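PDB 5OQR: condensin complex subunit 3 from Schizosaccharomyces pombe, which serves as a regulatory subunit of condensin, the complex required to convert interphase chromatin into condensed, mitotic-like chromosomes. Local coordinates for residues E305-S310 and Y356-F361; L313-N318 and I363-Y368. One frame throughout, in Å; residues are numbered along the deposited sequence.

Contacts 1 and 2 are two levels of one interface, that between helix 308-324 and helix 356-372 in the all-helical HEAT-repeat solenoid. The helices run in the same direction, so the segments alternate along the chain: 305-310 and 313-318 come first, and 356-361 and 363-368 follow in the same order. Contact 1 joins the N-terminal ends of the two helices; contact 2 lies further along, their centres about 11 Å apart. Leu306 and Leu366 pack between them, with CD1 of Leu306 4.1 Å from CD2 of Leu366. The polar and aromatic grips at both levels tie together two helices separated in sequence by helices 327-330 and 336-348.

Contact 1. Residues E305-S310 and Y356-F361; sequences ELTAES and YDESCF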
ATOM      1  N   GLU A 305     -21.919 -29.155  13.724  1.00 44.32           N
ATOM      2  CA  GLU A 305     -20.525 -29.561  13.622  1.00 45.96           C
ATOM      3  C   GLU A 305     -19.658 -28.397  13.156  1.00 46.35           C
ATOM      4  O   GLU A 305     -18.775 -28.553  12.312  1.00 46.92           O
ATOM      5  CB  GLU A 305     -20.381 -30.749  12.675  1.00 55.66           C
ATOM      6  CG  GLU A 305     -21.093 -32.004  13.140  1.00 77.03           C
ATOM      7  CD  GLU A 305     -21.168 -33.062  12.055  1.00 94.96           C
ATOM      8  OE1 GLU A 305     -22.293 -33.473  11.700  1.00100.38           O
ATOM      9  OE2 GLU A 305     -20.103 -33.472  11.547  1.00 93.17           O
ATOM     10  N   LEU A 306     -19.902 -27.212  13.708  1.00 43.08           N
ATOM     11  CA  LEU A 306     -19.203 -26.018  13.257  1.00 40.40           C
ATOM     12  C   LEU A 306     -17.719 -26.082  13.595  1.00 36.41           C
ATOM     13  O   LEU A 306     -17.309 -26.620  14.626  1.00 39.46           O
ATOM     14  CB  LEU A 306     -19.819 -24.767  13.883  1.00 34.11           C
ATOM     15  CG  LEU A 306     -21.125 -24.271  13.263  1.00 37.69           C
ATOM     16  CD1 LEU A 306     -21.745 -23.191  14.128  1.00 37.25           C
ATOM     17  CD2 LEU A 306     -20.898 -23.748  11.854  1.00 37.70           C
ATOM     18  N   THR A 307     -16.914 -25.521  12.704  1.00 36.50           N
ATOM     19  CA  THR A 307     -15.482 -25.351  12.893  1.00 36.52           C
ATOM     20  C   THR A 307     -15.143 -23.873  12.730  1.00 33.78           C
ATOM     21  O   THR A 307     -15.999 -23.050  12.402  1.00 31.35           O
ATOM     22  CB  THR A 307     -14.682 -26.202  11.902  1.00 37.28           C
ATOM     23  OG1 THR A 307     -14.766 -25.628  10.592  1.00 39.27           O
ATOM     24  CG2 THR A 307     -15.208 -27.626  11.861  1.00 39.28           C
ATOM     25  N   ALA A 308     -13.877 -23.534  12.967  1.00 34.80           N
ATOM     26  CA  ALA A 308     -13.434 -22.163  12.744  1.00 36.48           C
ATOM     27  C   ALA A 308     -13.616 -21.768  11.285  1.00 33.37           C
ATOM     28  O   ALA A 308     -14.146 -20.695  10.980  1.00 32.76           O
ATOM     29  CB  ALA A 308     -11.976 -22.008  13.170  1.00 38.50           C
ATOM     30  N   GLU A 309     -13.190 -22.635  10.366  1.00 36.59           N
ATOM     31  CA  GLU A 309     -13.332 -22.343   8.944  1.00 36.21           C
ATOM     32  C   GLU A 309     -14.786 -22.446   8.510  1.00 35.45           C
ATOM     33  O   GLU A 309     -15.272 -21.611   7.737  1.00 30.99           O
ATOM     34  CB  GLU A 309     -12.464 -23.293   8.121  1.00 39.40           C
ATOM     35  CG  GLU A 309     -10.981 -23.240   8.447  1.00 45.19           C
ATOM     36  CD  GLU A 309     -10.613 -24.046   9.682  1.00 43.95           C
ATOM     37  OE1 GLU A 309     -11.523 -24.636  10.301  1.00 42.66           O
ATOM     38  OE2 GLU A 309      -9.415 -24.088  10.035  1.00 43.19           O
ATOM     39  N   SER A 310     -15.492 -23.467   8.994  1.00 32.87           N
ATOM     40  CA  SER A 310     -16.890 -23.648   8.626  1.00 30.58           C
ATOM     41  C   SER A 310     -17.738 -22.468   9.085  1.00 32.64           C
ATOM     42  O   SER A 310     -18.621 -22.008   8.352  1.00 31.69           O
ATOM     43  CB  SER A 310     -17.405 -24.958   9.222  1.00 40.24           C
ATOM     44  OG  SER A 310     -18.796 -24.911   9.464  1.00 40.92           O
ATOM     45  N   TYR A 356     -11.351 -24.492  23.343  1.00 45.84           N
ATOM     46  CA  TYR A 356     -11.714 -23.160  23.810  1.00 42.15           C
ATOM     47  C   TYR A 356     -11.448 -22.099  22.747  1.00 44.14           C
ATOM     48  O   TYR A 356     -12.336 -21.308  22.415  1.00 37.56           O
ATOM     49  CB  TYR A 356     -10.948 -22.839  25.094  1.00 43.23           C
ATOM     50  CG  TYR A 356     -11.224 -21.464  25.649  1.00 47.84           C
ATOM     51  CD1 TYR A 356     -12.340 -21.226  26.438  1.00 36.60           C
ATOM     52  CD2 TYR A 356     -10.365 -20.405  25.391  1.00 45.35           C
ATOM     53  CE1 TYR A 356     -12.596 -19.970  26.950  1.00 44.06           C
ATOM     54  CE2 TYR A 356     -10.613 -19.147  25.899  1.00 51.29           C
ATOM     55  CZ  TYR A 356     -11.730 -18.934  26.678  1.00 54.43           C
ATOM     56  OH  TYR A 356     -11.980 -17.679  27.186  1.00 56.41           O
ATOM     57  N   ASP A 357     -10.231 -22.068  22.201  1.00 51.75           N
ATOM     58  CA  ASP A 357      -9.878 -21.024  21.245  1.00 44.12           C
ATOM     59  C   ASP A 357     -10.755 -21.089  20.002  1.00 36.81           C
ATOM     60  O   ASP A 357     -11.156 -20.051  19.463  1.00 38.92           O
ATOM     61  CB  ASP A 357      -8.403 -21.139  20.863  1.00 57.52           C
ATOM     62  CG  ASP A 357      -7.473 -20.738  21.994  1.00 60.46           C
ATOM     63  OD1 ASP A 357      -7.905 -19.972  22.880  1.00 67.25           O
ATOM     64  OD2 ASP A 357      -6.307 -21.185  21.994  1.00 64.21           O
ATOM     65  N   GLU A 358     -11.064 -22.296  19.528  1.00 36.29           N
ATOM     66  CA  GLU A 358     -11.890 -22.418  18.332  1.00 41.05           C
ATOM     67  C   GLU A 358     -13.322 -21.976  18.602  1.00 39.13           C
ATOM     68  O   GLU A 358     -13.945 -21.326  17.754  1.00 37.77           O
ATOM     69  CB  GLU A 358     -11.868 -23.855  17.819  1.00 46.04           C
ATOM     70  CG  GLU A 358     -12.129 -23.965  16.326  1.00 51.84           C
ATOM     71  CD  GLU A 358     -12.619 -25.335  15.906  1.00 60.70           C
ATOM     72  OE1 GLU A 358     -13.116 -26.088  16.769  1.00 73.48           O
ATOM     73  OE2 GLU A 358     -12.507 -25.659  14.704  1.00 58.38           O
ATOM     74  N   SER A 359     -13.862 -22.317  19.774  1.00 33.73           N
ATOM     75  CA  SER A 359     -15.245 -21.966  20.078  1.00 34.35           C
ATOM     76  C   SER A 359     -15.419 -20.460  20.208  1.00 30.21           C
ATOM     77  O   SER A 359     -16.456 -19.915  19.814  1.00 28.93           O
ATOM     78  CB  SER A 359     -15.698 -22.670  21.358  1.00 39.99           C
ATOM     79  OG  SER A 359     -15.976 -24.036  21.113  1.00 43.68           O
ATOM     80  N   CYS A 360     -14.425 -19.769  20.766  1.00 35.09           N
ATOM     81  CA  CYS A 360     -14.472 -18.311  20.797  1.00 35.41           C
ATOM     82  C   CYS A 360     -14.592 -17.742  19.390  1.00 31.12           C
ATOM     83  O   CYS A 360     -15.378 -16.819  19.149  1.00 30.64           O
ATOM     84  CB  CYS A 360     -13.228 -17.759  21.489  1.00 34.16           C
ATOM     85  SG  CYS A 360     -13.174 -18.050  23.259  1.00 40.54           S
ATOM     86  N   PHE A 361     -13.827 -18.290  18.446  1.00 30.02           N
ATOM     87  CA  PHE A 361     -13.910 -17.836  17.064  1.00 33.57           C
ATOM     88  C   PHE A 361     -15.263 -18.173  16.453  1.00 31.69           C
ATOM     89  O   PHE A 361     -15.845 -17.352  15.735  1.00 30.67           O
ATOM     90  CB  PHE A 361     -12.777 -18.461  16.251  1.00 41.15           C
ATOM     91  CG  PHE A 361     -12.663 -17.925  14.855  1.00 38.59           C
ATOM     92  CD1 PHE A 361     -12.150 -16.660  14.625  1.00 42.22           C
ATOM     93  CD2 PHE A 361     -13.059 -18.688  13.771  1.00 37.43           C
ATOM     94  CE1 PHE A 361     -12.044 -16.164  13.343  1.00 38.01           C
ATOM     95  CE2 PHE A 361     -12.952 -18.197  12.487  1.00 35.88           C
ATOM     96  CZ  PHE A 361     -12.444 -16.934  12.272  1.00 33.75           C
TER
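Glu358 and Phe361, one turn apart on helix 356-372, close round Ala308 at the start of helix 308-324, joining two neighbouring helices of the HEAT-repeat solenoid at their N-terminal ends. The CG of Glu358 stands anti to its backbone N (chi1 -154°) and the chain is extended from there, which carries the carboxylate across to the other helix end. Glu358 OE2 accepts a hydrogen bond from Ala308 N at 3.1 Å, with an N-H...O angle of 154°; the donor comes from above the carboxylate plane, 51° out of it. An acidic group at this first turn would probably be favoured by the helix dipole.

The same turn is capped from within. Thr307 is the N-cap residue, and its OG1 accepts from Ser310 N at 2.8 Å, while a weak bond runs from OG1 to Glu309 OE1. Glu309 OE1 lies 4.6 Å from Glu358 OE2, so the two carboxylates may raise each other's proton affinity, in partial opposition to the helix end.

Beside the hydrogen bond, the methyl of Ala308 fits between the aliphatic part of Glu358 and the Phe361 ring: CB is 3.7 Å from Glu358 CG and 3.5 Å from Phe361 CD2. Leu306 extends the apolar packing onto Ile362 and Leu366 of helix 356-372. Toward the carbonyl oxygen of Ala308, which also accepts from the hydroxyl of Ser311, the ring of Phe361 turns its edge: O lies near the ring plane, 3.2 Å from Phe361 CE2.

Contact 2. Residues L313-N318 and I363-Y368; sequences LARTFN and IEQLLY
Arg315 crosses to Gln365 and Tyr368 because its CG is anti to the backbone N (chi1 165°) and the chain then turns sharply at chi2 (-93°), swinging the guanidinium out over helix 356-372. Gln365 answers with a folded side chain: CG sits beside its own backbone N, and a bend at chi2 brings the amide toward the arginine. NH2 of Arg315 donates to OE1 of Gln365 at 2.8 Å, reaching a lone pair in the carbonyl plane, although the oxygen is tilted out of the guanidinium plane. OE1 of Gln365 also lies against the aliphatic part of Arg315, 3.2 Å from its CD.

Tyr368, one turn further along, supports the guanidinium from one face. The two groups lie flat on one another with centres 4.2 Å apart and planes at 23°, an off-centre cation-pi stack in which NH1 sits over the middle of the ring and CD2 lies beneath the guanidinium. Here two parallel helices of the HEAT-repeat solenoid meet through a long polar side chain, whereas their other sides pack on further helices: Thr316 on helix 275-288 and Leu367 on helix 399-412.

A water completes the grip. It lies at the guanidinium edge, in plane, and accepts from Arg315 NH2 at 3.1 Å and from Gln365 NE2 at 2.9 Å; it donates to Glu364 OE1 at 2.8 Å. Each end of the buried Gln365 amide thus has a partner, OE1 the arginine and NE2 the water, which is consistent with this orientation of the amide. Glu364 is linked to the arginine through the water, whereas Glu319, one turn on along helix 308-324, takes the NE of Arg315 in a direct salt bridge.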
ATOM      1  N   LEU A 313     -17.023 -19.275   7.006  1.00 34.74           N
ATOM      2  CA  LEU A 313     -17.623 -19.338   5.678  1.00 35.09           C
ATOM      3  C   LEU A 313     -19.081 -18.904   5.709  1.00 35.30           C
ATOM      4  O   LEU A 313     -19.541 -18.185   4.815  1.00 35.46           O
ATOM      5  CB  LEU A 313     -17.501 -20.754   5.117  1.00 35.28           C
ATOM      6  CG  LEU A 313     -18.150 -20.980   3.751  1.00 35.97           C
ATOM      7  CD1 LEU A 313     -17.526 -20.080   2.693  1.00 29.92           C
ATOM      8  CD2 LEU A 313     -18.039 -22.440   3.357  1.00 34.61           C
ATOM      9  N   ALA A 314     -19.832 -19.340   6.721  1.00 34.21           N
ATOM     10  CA  ALA A 314     -21.236 -18.959   6.811  1.00 31.27           C
ATOM     11  C   ALA A 314     -21.382 -17.465   7.070  1.00 34.47           C
ATOM     12  O   ALA A 314     -22.240 -16.806   6.472  1.00 35.41           O
ATOM     13  CB  ALA A 314     -21.927 -19.769   7.908  1.00 33.90           C
ATOM     14  N   ARG A 315     -20.551 -16.911   7.955  1.00 31.57           N
ATOM     15  CA  ARG A 315     -20.632 -15.486   8.255  1.00 30.06           C
ATOM     16  C   ARG A 315     -20.295 -14.646   7.031  1.00 32.58           C
ATOM     17  O   ARG A 315     -20.887 -13.581   6.818  1.00 31.22           O
ATOM     18  CB  ARG A 315     -19.701 -15.151   9.422  1.00 26.12           C
ATOM     19  CG  ARG A 315     -19.412 -13.665   9.607  1.00 25.99           C
ATOM     20  CD  ARG A 315     -18.143 -13.248   8.871  1.00 35.48           C
ATOM     21  NE  ARG A 315     -17.784 -11.856   9.130  1.00 35.62           N
ATOM     22  CZ  ARG A 315     -16.792 -11.453   9.917  1.00 34.26           C
ATOM     23  NH1 ARG A 315     -16.568 -10.158  10.076  1.00 36.38           N
ATOM     24  NH2 ARG A 315     -16.016 -12.325  10.545  1.00 32.19           N
ATOM     25  N   THR A 316     -19.340 -15.101   6.217  1.00 33.06           N
ATOM     26  CA  THR A 316     -18.980 -14.360   5.012  1.00 35.53           C
ATOM     27  C   THR A 316     -20.040 -14.525   3.931  1.00 33.88           C
ATOM     28  O   THR A 316     -20.403 -13.553   3.258  1.00 32.71           O
ATOM     29  CB  THR A 316     -17.617 -14.822   4.496  1.00 32.68           C
ATOM     30  OG1 THR A 316     -16.654 -14.765   5.556  1.00 32.26           O
ATOM     31  CG2 THR A 316     -17.151 -13.929   3.354  1.00 31.00           C
ATOM     32  N   PHE A 317     -20.534 -15.749   3.741  1.00 31.49           N
ATOM     33  CA  PHE A 317     -21.628 -15.984   2.806  1.00 28.92           C
ATOM     34  C   PHE A 317     -22.816 -15.089   3.135  1.00 31.87           C
ATOM     35  O   PHE A 317     -23.400 -14.454   2.251  1.00 39.27           O
ATOM     36  CB  PHE A 317     -22.023 -17.462   2.846  1.00 32.67           C
ATOM     37  CG  PHE A 317     -23.306 -17.775   2.133  1.00 32.57           C
ATOM     38  CD1 PHE A 317     -23.301 -18.143   0.802  1.00 34.70           C
ATOM     39  CD2 PHE A 317     -24.516 -17.722   2.802  1.00 34.64           C
ATOM     40  CE1 PHE A 317     -24.478 -18.438   0.148  1.00 37.85           C
ATOM     41  CE2 PHE A 317     -25.695 -18.014   2.152  1.00 37.68           C
ATOM     42  CZ  PHE A 317     -25.675 -18.375   0.825  1.00 41.35           C
ATOM     43  N   ASN A 318     -23.184 -15.029   4.415  1.00 33.77           N
ATOM     44  CA  ASN A 318     -24.261 -14.143   4.842  1.00 33.70           C
ATOM     45  C   ASN A 318     -23.898 -12.685   4.587  1.00 31.77           C
ATOM     46  O   ASN A 318     -24.756 -11.879   4.212  1.00 30.40           O
ATOM     47  CB  ASN A 318     -24.560 -14.384   6.323  1.00 31.52           C
ATOM     48  CG  ASN A 318     -25.695 -13.530   6.841  1.00 30.28           C
ATOM     49  OD1 ASN A 318     -26.848 -13.721   6.468  1.00 38.98           O
ATOM     50  ND2 ASN A 318     -25.375 -12.591   7.721  1.00 31.62           N
ATOM     51  N   ILE A 363     -18.199 -18.657  18.042  1.00 29.53           N
ATOM     52  CA  ILE A 363     -19.201 -17.777  18.640  1.00 27.49           C
ATOM     53  C   ILE A 363     -19.094 -16.380  18.046  1.00 30.91           C
ATOM     54  O   ILE A 363     -20.107 -15.726  17.773  1.00 33.75           O
ATOM     55  CB  ILE A 363     -19.043 -17.763  20.173  1.00 25.76           C
ATOM     56  CG1 ILE A 363     -19.403 -19.134  20.748  1.00 30.11           C
ATOM     57  CG2 ILE A 363     -19.918 -16.678  20.805  1.00 27.49           C
ATOM     58  CD1 ILE A 363     -18.982 -19.332  22.187  1.00 34.64           C
ATOM     59  N   GLU A 364     -17.867 -15.903  17.841  1.00 31.39           N
ATOM     60  CA  GLU A 364     -17.658 -14.606  17.207  1.00 27.45           C
ATOM     61  C   GLU A 364     -18.381 -14.527  15.866  1.00 24.89           C
ATOM     62  O   GLU A 364     -19.089 -13.556  15.584  1.00 23.49           O
ATOM     63  CB  GLU A 364     -16.160 -14.366  17.031  1.00 31.03           C
ATOM     64  CG  GLU A 364     -15.795 -12.991  16.527  1.00 42.89           C
ATOM     65  CD  GLU A 364     -14.294 -12.781  16.489  1.00 55.93           C
ATOM     66  OE1 GLU A 364     -13.801 -12.119  15.550  1.00 55.48           O
ATOM     67  OE2 GLU A 364     -13.604 -13.292  17.395  1.00 62.05           O
ATOM     68  N   GLN A 365     -18.224 -15.554  15.033  1.00 26.42           N
ATOM     69  CA  GLN A 365     -18.876 -15.551  13.727  1.00 30.51           C
ATOM     70  C   GLN A 365     -20.392 -15.548  13.862  1.00 31.46           C
ATOM     71  O   GLN A 365     -21.087 -14.867  13.099  1.00 30.77           O
ATOM     72  CB  GLN A 365     -18.411 -16.758  12.910  1.00 33.77           C
ATOM     73  CG  GLN A 365     -16.908 -16.814  12.680  1.00 29.85           C
ATOM     74  CD  GLN A 365     -16.332 -15.475  12.262  1.00 31.85           C
ATOM     75  OE1 GLN A 365     -16.895 -14.782  11.419  1.00 30.51           O
ATOM     76  NE2 GLN A 365     -15.213 -15.097  12.866  1.00 34.10           N
ATOM     77  N   LEU A 366     -20.928 -16.299  14.826  1.00 35.73           N
ATOM     78  CA  LEU A 366     -22.376 -16.363  14.988  1.00 26.70           C
ATOM     79  C   LEU A 366     -22.938 -15.028  15.455  1.00 27.02           C
ATOM     80  O   LEU A 366     -24.033 -14.629  15.042  1.00 26.71           O
ATOM     81  CB  LEU A 366     -22.743 -17.475  15.972  1.00 28.82           C
ATOM     82  CG  LEU A 366     -22.384 -18.903  15.556  1.00 29.67           C
ATOM     83  CD1 LEU A 366     -22.815 -19.884  16.631  1.00 28.41           C
ATOM     84  CD2 LEU A 366     -23.016 -19.266  14.223  1.00 37.04           C
ATOM     85  N   LEU A 367     -22.209 -14.322  16.317  1.00 24.98           N
ATOM     86  CA  LEU A 367     -22.649 -12.997  16.737  1.00 23.66           C
ATOM     87  C   LEU A 367     -22.660 -12.024  15.564  1.00 28.52           C
ATOM     88  O   LEU A 367     -23.547 -11.169  15.468  1.00 26.94           O
ATOM     89  CB  LEU A 367     -21.747 -12.482  17.856  1.00 25.78           C
ATOM     90  CG  LEU A 367     -21.875 -13.212  19.192  1.00 27.36           C
ATOM     91  CD1 LEU A 367     -20.726 -12.853  20.117  1.00 29.56           C
ATOM     92  CD2 LEU A 367     -23.206 -12.884  19.845  1.00 29.65           C
ATOM     93  N   TYR A 368     -21.680 -12.136  14.663  1.00 27.67           N
ATOM     94  CA  TYR A 368     -21.670 -11.284  13.479  1.00 27.46           C
ATOM     95  C   TYR A 368     -22.890 -11.542  12.610  1.00 28.43           C
ATOM     96  O   TYR A 368     -23.511 -10.600  12.104  1.00 35.43           O
ATOM     97  CB  TYR A 368     -20.389 -11.508  12.673  1.00 30.08           C
ATOM     98  CG  TYR A 368     -19.195 -10.729  13.174  1.00 26.27           C
ATOM     99  CD1 TYR A 368     -19.270  -9.360  13.376  1.00 26.32           C
ATOM    100  CD2 TYR A 368     -17.992 -11.363  13.446  1.00 31.58           C
ATOM    101  CE1 TYR A 368     -18.184  -8.644  13.833  1.00 27.56           C
ATOM    102  CE2 TYR A 368     -16.902 -10.659  13.906  1.00 32.25           C
ATOM    103  CZ  TYR A 368     -17.003  -9.298  14.096  1.00 36.24           C
ATOM    104  OH  TYR A 368     -15.919  -8.587  14.555  1.00 48.27           O
TER
HETATM  105  O   HOH W   1     -13.908 -12.464  12.774  1.00 40.03           O